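Side-chain contacts in transcriptional regulator, IclR family (Alicyclobacillus acidocaldarius subsp. acidocaldarius, PDB 5TJJ), which probably acts as a DNA-binding transcription factor of the IclR family, with a helix-turn-helix domain joined to a GAF-like C-terminal domain: residues A[42-45]-A[46-49]; A[50-54]-A[55-59]; A[178-181]-A[182-186]. All coordinates share one frame; numbering follows the deposited sequence.

How the interactions relate
Interactions 1 and 2 follow one another on helix 42-54, in the helix-turn-helix region: 42-49 forms its first turns, while 50-59 carries it to its end and on into strand 58-61. Their centres are 12 Å apart, and they touch where L49 CD2 packs 4.3 Å from V58 CG1. Both also meet the second subunit. Interaction 3 belongs to the GAF-related C-terminal region, on helix 178-191, about 50 Å from either of the others between centres and across the centre of the chain. Its nearest atoms lie about 38 Å from interaction 1 and 39 Å from interaction 2, so any coupling would be indirect.

Interaction 1: A[42-45]-A[46-49]; sequences KTTC and LRVL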
loop_
_atom_site.group_PDB
_atom_site.type_symbol
_atom_site.label_atom_id
_atom_site.label_comp_id
_atom_site.label_asym_id
_atom_site.label_seq_id
_atom_site.Cartn_x
_atom_site.Cartn_y
_atom_site.Cartn_z
ATOM N N LYS A 42 -17.865 14.453 18.074
ATOM C CA LYS A 42 -16.673 15.231 17.641
ATOM C C LYS A 42 -15.471 15.161 18.587
ATOM O O LYS A 42 -14.343 15.121 18.131
ATOM C CB LYS A 42 -17.013 16.713 17.413
ATOM C CG LYS A 42 -17.627 16.988 16.059
ATOM C CD LYS A 42 -18.247 18.381 15.971
ATOM C CE LYS A 42 -17.196 19.429 15.641
ATOM N NZ LYS A 42 -17.756 20.816 15.613
ATOM N N THR A 43 -15.716 15.191 19.894
ATOM C CA THR A 43 -14.640 15.055 20.866
ATOM C C THR A 43 -13.926 13.716 20.738
ATOM O O THR A 43 -12.719 13.675 20.665
ATOM C CB THR A 43 -15.171 15.241 22.298
ATOM O OG1 THR A 43 -15.679 16.567 22.416
ATOM C CG2 THR A 43 -14.068 15.025 23.349
ATOM N N THR A 44 -14.683 12.628 20.696
ATOM C CA THR A 44 -14.133 11.284 20.450
ATOM C C THR A 44 -13.207 11.292 19.242
ATOM O O THR A 44 -12.084 10.797 19.318
ATOM C CB THR A 44 -15.278 10.251 20.276
ATOM O OG1 THR A 44 -16.175 10.364 21.382
ATOM C CG2 THR A 44 -14.760 8.844 20.235
ATOM N N CYS A 45 -13.669 11.893 18.147
ATOM C CA CYS A 45 -12.856 12.070 16.935
ATOM C C CYS A 45 -11.579 12.861 17.095
ATOM O O CYS A 45 -10.581 12.545 16.458
ATOM C CB CYS A 45 -13.640 12.822 15.871
ATOM S SG CYS A 45 -14.624 11.747 14.863
ATOM N N LEU A 46 -11.641 13.934 17.868
ATOM C CA LEU A 46 -10.484 14.795 18.026
ATOM C C LEU A 46 -9.346 14.004 18.656
ATOM O O LEU A 46 -8.235 14.004 18.136
ATOM C CB LEU A 46 -10.804 16.070 18.846
ATOM C CG LEU A 46 -9.719 17.161 18.788
ATOM C CD1 LEU A 46 -9.303 17.473 17.336
ATOM C CD2 LEU A 46 -10.109 18.437 19.522
ATOM N N ARG A 47 -9.651 13.300 19.740
ATOM C CA ARG A 47 -8.630 12.562 20.463
ATOM C C ARG A 47 -7.891 11.534 19.578
ATOM O O ARG A 47 -6.661 11.400 19.654
ATOM C CB ARG A 47 -9.234 11.826 21.655
ATOM C CG ARG A 47 -9.786 12.676 22.775
ATOM C CD ARG A 47 -10.162 11.768 23.943
ATOM N NE ARG A 47 -11.342 12.242 24.697
ATOM C CZ ARG A 47 -12.580 11.715 24.655
ATOM N NH1 ARG A 47 -12.884 10.669 23.864
ATOM N NH2 ARG A 47 -13.530 12.254 25.416
ATOM N N VAL A 48 -8.648 10.831 18.746
ATOM C CA VAL A 48 -8.096 9.835 17.838
ATOM C C VAL A 48 -7.253 10.486 16.753
ATOM O O VAL A 48 -6.101 10.095 16.525
ATOM C CB VAL A 48 -9.244 9.014 17.223
ATOM C CG1 VAL A 48 -8.796 8.200 16.012
ATOM C CG2 VAL A 48 -9.868 8.130 18.304
ATOM N N LEU A 49 -7.841 11.488 16.092
ATOM C CA LEU A 49 -7.130 12.306 15.100
ATOM C C LEU A 49 -5.813 12.873 15.606
ATOM O O LEU A 49 -4.791 12.736 14.955
ATOM C CB LEU A 49 -8.010 13.459 14.614
ATOM C CG LEU A 49 -9.084 13.071 13.587
ATOM C CD1 LEU A 49 -10.146 14.151 13.469
ATOM C CD2 LEU A 49 -8.455 12.817 12.236
#
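T43 and R47, one helical turn apart, meet through both backbone and side chain at the start of helix 42-54, which follows helix 31-38 in the helix-turn-helix region and so probably takes the place of the recognition helix. The backbone bonds run along the helix: R47 N donates to T43 O at 3.2 Å, and L49 N reaches C45 O at 3.0 Å. L46 N bonds K42 O at 3.0 Å and adds a weak second bond to T43 O; the bond from V48 N to T44 O is also weak. Before these turns, N41 OD1 accepts a hydrogen bond from T44 N.

Among the side chains, the R47 guanidinium lies with one face over the T43 methyl, and T43 CG2 comes within 3.5 Å of R47 NH2. T43 has this methyl anti to its own backbone nitrogen (its OG1 chi1 is -63°), which turns carbon rather than hydroxyl toward the arginine. R47 also packs on V8 of the second subunit.

The apolar contacts lie elsewhere around the helix. L49 CD1 approaches C45 CB loosely, at 4.4 Å, while L49 CG rests 3.3 Å from C45 O. C45, L46 and L49 all pack on L31 of helix 31-38, and V48 goes to L13 and A14 of helix 9-21.

Chemically, the helix is two-sided: C45, V48 and L49 are buried within the domain and L46 also meets Y6 of the second subunit, whereas the R47 side chain touches 42-45 by van der Waals contact alone, with no hydrogen bond or salt bridge tying its guanidinium there.

Interaction 2: A[50-54]-A[55-59]; sequences RTLER and EDFVS
T51 O accepts a weak hydrogen bond from E55 N as helix 42-54 runs out into a Schellman motif, the turn that sends the chain back toward strand 58-61 of the small antiparallel sheet, as in a winged helix-turn-helix. T51 O also has E55 CG 3.6 Å away, because E55 sets CG beside its own backbone nitrogen (chi1 -51°). The T51 hydroxyl is engaged elsewhere, with R47 O and with V8 N of the second subunit.

L52 comes next and does most of the work. Its carbonyl oxygen takes F57 N at 3.0 Å, the long-span bond of the motif, and collects weak bonds from E55 N and V58 N as well. Its side chain crosses that of V58 at an angle: V58 CG2 sits 3.7 Å from L52 CB and 3.8 Å from L52 CD1. Both also pack on helix 9-21, L52 on A14 and V17, V58 on L18.

E53 O supplies the motif's bond of shorter span along the chain, from D56 N at 3.1 Å; the donor stands well above the carbonyl plane. D56 can close the turn through its left-handed backbone (phi 69°). E53 CA points its hydrogen at V58 O, a fairly straight CA-H...O contact of 3.4 Å, and E53 CG also touches that oxygen.

R54 ends the helix. Its NH1 pairs with D113 of the second subunit, and E55 OE1 with K19 of that same subunit. R54 and E55 do not pair with each other: R54 NE stays 5.6 Å from E55 OE2.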
loop_
_atom_site.group_PDB
_atom_site.type_symbol
_atom_site.label_atom_id
_atom_site.label_comp_id
_atom_site.label_asym_id
_atom_site.label_seq_id
_atom_site.Cartn_x
_atom_site.Cartn_y
_atom_site.Cartn_z
ATOM N N ARG A 50 -5.837 13.523 16.758
ATOM C CA ARG A 50 -4.613 14.092 17.303
ATOM C C ARG A 50 -3.590 12.982 17.680
ATOM O O ARG A 50 -2.390 13.180 17.567
ATOM C CB ARG A 50 -4.918 15.031 18.487
ATOM C CG ARG A 50 -5.323 16.454 18.068
ATOM C CD ARG A 50 -5.798 17.287 19.271
ATOM N NE ARG A 50 -5.550 18.750 19.215
ATOM C CZ ARG A 50 -4.729 19.459 20.015
ATOM N NH1 ARG A 50 -4.000 18.868 20.966
ATOM N NH2 ARG A 50 -4.625 20.781 19.855
ATOM N N THR A 51 -4.073 11.817 18.107
ATOM C CA THR A 51 -3.192 10.688 18.422
ATOM C C THR A 51 -2.536 10.172 17.141
ATOM O O THR A 51 -1.315 9.965 17.116
ATOM C CB THR A 51 -3.965 9.566 19.136
ATOM O OG1 THR A 51 -4.609 10.123 20.276
ATOM C CG2 THR A 51 -3.053 8.460 19.597
ATOM N N LEU A 52 -3.333 10.020 16.084
ATOM C CA LEU A 52 -2.823 9.648 14.757
ATOM C C LEU A 52 -1.823 10.666 14.201
ATOM O O LEU A 52 -0.807 10.291 13.623
ATOM C CB LEU A 52 -3.981 9.447 13.748
ATOM C CG LEU A 52 -4.981 8.304 13.993
ATOM C CD1 LEU A 52 -6.128 8.340 13.002
ATOM C CD2 LEU A 52 -4.332 6.943 13.944
ATOM N N GLU A 53 -2.117 11.947 14.385
ATOM C CA GLU A 53 -1.231 13.032 13.959
ATOM C C GLU A 53 0.132 12.988 14.649
ATOM O O GLU A 53 1.154 13.292 14.039
ATOM C CB GLU A 53 -1.887 14.396 14.220
ATOM C CG GLU A 53 -1.323 15.514 13.355
ATOM C CD GLU A 53 -1.424 16.900 13.991
ATOM O OE1 GLU A 53 -0.369 17.571 14.065
ATOM O OE2 GLU A 53 -2.546 17.326 14.396
ATOM N N ARG A 54 0.136 12.584 15.913
ATOM C CA ARG A 54 1.354 12.524 16.707
ATOM C C ARG A 54 2.298 11.442 16.129
ATOM O O ARG A 54 3.513 11.626 16.090
ATOM C CB ARG A 54 0.995 12.318 18.197
ATOM C CG ARG A 54 2.086 12.624 19.198
ATOM C CD ARG A 54 2.841 11.354 19.613
ATOM N NE ARG A 54 3.941 11.568 20.580
ATOM C CZ ARG A 54 5.150 12.061 20.291
ATOM N NH1 ARG A 54 5.454 12.444 19.044
ATOM N NH2 ARG A 54 6.063 12.186 21.266
ATOM N N GLU A 55 1.725 10.354 15.625
ATOM C CA GLU A 55 2.488 9.270 15.012
ATOM C C GLU A 55 2.711 9.471 13.504
ATOM O O GLU A 55 3.302 8.595 12.874
ATOM C CB GLU A 55 1.787 7.917 15.254
ATOM C CG GLU A 55 1.397 7.600 16.712
ATOM C CD GLU A 55 2.520 6.983 17.571
ATOM O OE1 GLU A 55 3.697 6.870 17.104
ATOM O OE2 GLU A 55 2.211 6.592 18.740
ATOM N N ASP A 56 2.259 10.601 12.938
ATOM C CA ASP A 56 2.411 10.954 11.513
ATOM C C ASP A 56 1.566 10.053 10.549
ATOM O O ASP A 56 1.860 9.957 9.347
ATOM C CB ASP A 56 3.900 11.008 11.104
ATOM C CG ASP A 56 4.723 12.091 11.894
ATOM O OD1 ASP A 56 4.611 13.271 11.510
ATOM O OD2 ASP A 56 5.492 11.784 12.872
ATOM N N PHE A 57 0.517 9.406 11.076
ATOM C CA PHE A 57 -0.446 8.661 10.271
ATOM C C PHE A 57 -1.534 9.586 9.687
ATOM O O PHE A 57 -2.211 9.226 8.713
ATOM C CB PHE A 57 -1.131 7.578 11.106
ATOM C CG PHE A 57 -0.287 6.343 11.374
ATOM C CD1 PHE A 57 1.102 6.356 11.341
ATOM C CD2 PHE A 57 -0.912 5.163 11.761
ATOM C CE1 PHE A 57 1.837 5.199 11.641
ATOM C CE2 PHE A 57 -0.178 4.008 12.061
ATOM C CZ PHE A 57 1.197 4.022 11.996
ATOM N N VAL A 58 -1.697 10.769 10.292
ATOM C CA VAL A 58 -2.583 11.836 9.805
ATOM C C VAL A 58 -1.790 13.134 9.801
ATOM O O VAL A 58 -0.863 13.282 10.591
ATOM C CB VAL A 58 -3.839 11.945 10.723
ATOM C CG1 VAL A 58 -4.508 13.313 10.639
ATOM C CG2 VAL A 58 -4.834 10.828 10.389
ATOM N N SER A 59 -2.125 14.076 8.926
ATOM C CA SER A 59 -1.629 15.457 9.108
ATOM C C SER A 59 -2.740 16.462 9.187
ATOM O O SER A 59 -3.873 16.204 8.811
ATOM C CB SER A 59 -0.585 15.872 8.062
ATOM O OG SER A 59 -0.784 15.215 6.839
#

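Interaction 3: A[178-181]-A[182-186]; sequences EEEY and VRLLQ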
loop_
_atom_site.group_PDB
_atom_site.type_symbol
_atom_site.label_atom_id
_atom_site.label_comp_id
_atom_site.label_asym_id
_atom_site.label_seq_id
_atom_site.Cartn_x
_atom_site.Cartn_y
_atom_site.Cartn_z
ATOM N N GLU A 178 -28.421 -13.424 -28.752
ATOM C CA GLU A 178 -28.074 -12.058 -28.348
ATOM C C GLU A 178 -29.010 -11.439 -27.321
ATOM O O GLU A 178 -28.543 -10.818 -26.363
ATOM C CB GLU A 178 -27.976 -11.148 -29.563
ATOM C CG GLU A 178 -26.806 -11.487 -30.479
ATOM C CD GLU A 178 -27.143 -11.266 -31.941
ATOM O OE1 GLU A 178 -27.194 -12.279 -32.689
ATOM O OE2 GLU A 178 -27.382 -10.087 -32.329
ATOM N N GLU A 179 -30.317 -11.617 -27.503
ATOM C CA GLU A 179 -31.294 -11.066 -26.550
ATOM C C GLU A 179 -31.188 -11.748 -25.159
ATOM O O GLU A 179 -31.325 -11.087 -24.121
ATOM C CB GLU A 179 -32.730 -11.088 -27.126
ATOM C CG GLU A 179 -32.984 -9.990 -28.175
ATOM C CD GLU A 179 -34.461 -9.831 -28.587
ATOM O OE1 GLU A 179 -35.118 -10.862 -28.890
ATOM O OE2 GLU A 179 -34.963 -8.673 -28.627
ATOM N N GLU A 180 -30.906 -13.049 -25.144
ATOM C CA GLU A 180 -30.626 -13.776 -23.892
ATOM C C GLU A 180 -29.309 -13.325 -23.193
ATOM O O GLU A 180 -29.263 -13.185 -21.973
ATOM C CB GLU A 180 -30.593 -15.286 -24.163
ATOM C CG GLU A 180 -30.530 -16.182 -22.932
ATOM C CD GLU A 180 -31.716 -16.010 -21.985
ATOM O OE1 GLU A 180 -32.814 -15.590 -22.442
ATOM O OE2 GLU A 180 -31.552 -16.304 -20.770
ATOM N N TYR A 181 -28.257 -13.088 -23.966
ATOM C CA TYR A 181 -26.988 -12.690 -23.393
ATOM C C TYR A 181 -27.086 -11.306 -22.734
ATOM O O TYR A 181 -26.616 -11.117 -21.597
ATOM C CB TYR A 181 -25.849 -12.743 -24.428
ATOM C CG TYR A 181 -24.492 -12.824 -23.759
ATOM C CD1 TYR A 181 -23.809 -11.665 -23.402
ATOM C CD2 TYR A 181 -23.910 -14.054 -23.447
ATOM C CE1 TYR A 181 -22.585 -11.722 -22.752
ATOM C CE2 TYR A 181 -22.678 -14.126 -22.816
ATOM C CZ TYR A 181 -22.012 -12.949 -22.460
ATOM O OH TYR A 181 -20.780 -12.958 -21.813
ATOM N N VAL A 182 -27.734 -10.367 -23.420
ATOM C CA VAL A 182 -28.004 -9.042 -22.851
ATOM C C VAL A 182 -28.796 -9.152 -21.549
ATOM O O VAL A 182 -28.456 -8.493 -20.575
ATOM C CB VAL A 182 -28.711 -8.093 -23.859
ATOM C CG1 VAL A 182 -29.200 -6.817 -23.189
ATOM C CG2 VAL A 182 -27.767 -7.733 -24.988
ATOM N N ARG A 183 -29.822 -9.992 -21.526
ATOM C CA ARG A 183 -30.590 -10.224 -20.298
ATOM C C ARG A 183 -29.702 -10.804 -19.175
ATOM O O ARG A 183 -29.805 -10.384 -18.019
ATOM C CB ARG A 183 -31.807 -11.137 -20.562
ATOM C CG ARG A 183 -32.887 -11.049 -19.488
ATOM C CD ARG A 183 -34.014 -12.059 -19.713
ATOM N NE ARG A 183 -33.511 -13.438 -19.620
ATOM C CZ ARG A 183 -33.225 -14.096 -18.489
ATOM N NH1 ARG A 183 -33.392 -13.524 -17.288
ATOM N NH2 ARG A 183 -32.765 -15.346 -18.555
ATOM N N LEU A 184 -28.842 -11.758 -19.526
ATOM C CA LEU A 184 -27.848 -12.284 -18.591
ATOM C C LEU A 184 -26.832 -11.231 -18.093
ATOM O O LEU A 184 -26.472 -11.242 -16.913
ATOM C CB LEU A 184 -27.116 -13.494 -19.192
ATOM C CG LEU A 184 -27.977 -14.755 -19.298
ATOM C CD1 LEU A 184 -27.165 -15.895 -19.863
ATOM C CD2 LEU A 184 -28.563 -15.126 -17.945
ATOM N N LEU A 185 -26.397 -10.325 -18.964
ATOM C CA LEU A 185 -25.515 -9.247 -18.504
ATOM C C LEU A 185 -26.263 -8.287 -17.579
ATOM O O LEU A 185 -25.745 -7.904 -16.522
ATOM C CB LEU A 185 -24.878 -8.491 -19.657
ATOM C CG LEU A 185 -23.867 -9.268 -20.499
ATOM C CD1 LEU A 185 -23.589 -8.539 -21.809
ATOM C CD2 LEU A 185 -22.582 -9.507 -19.728
ATOM N N GLN A 186 -27.483 -7.919 -17.956
ATOM C CA GLN A 186 -28.292 -7.051 -17.104
ATOM C C GLN A 186 -28.443 -7.654 -15.721
ATOM O O GLN A 186 -28.217 -6.941 -14.731
ATOM C CB GLN A 186 -29.660 -6.719 -17.723
ATOM C CG GLN A 186 -29.626 -5.465 -18.573
ATOM C CD GLN A 186 -30.672 -5.407 -19.692
ATOM O OE1 GLN A 186 -31.487 -6.316 -19.881
ATOM N NE2 GLN A 186 -30.628 -4.325 -20.460
#
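Y181 overlaps L185 one turn further along helix 178-191, an i to i+4 contact in the GAF-like C-terminal region. The leucine comes in at the edge of the ring, near its plane, with L185 CD1 3.5 Å from Y181 CE1. Along the backbone, L185 N bonds Y181 O at 2.8 Å. The ring is buried against L151 and L163 of helices 144-151 and 156-164, and Y181 OH reaches Y142 O.

E180 and R183 lie alongside each other, pointing the same way, in an i to i+3 salt bridge. E180 folds back at chi2 (60°), which brings its carboxylate round to the arginine. R183 NH2 donates to E180 OE2 on the syn side at 2.7 Å, bent to 150°. Carboxylate and guanidinium planes stand 54° apart, so this is a pair joined by one hydrogen bond rather than a flat two-pronged one. An alanine at E180 would take away the carboxylate and would probably leave the R183 guanidinium without its mate here and freer to swing.

L184 meets the backbone of the same glutamate: L184 N bonds E180 O at 2.9 Å, and L184 CG lies 3.4 Å from that oxygen.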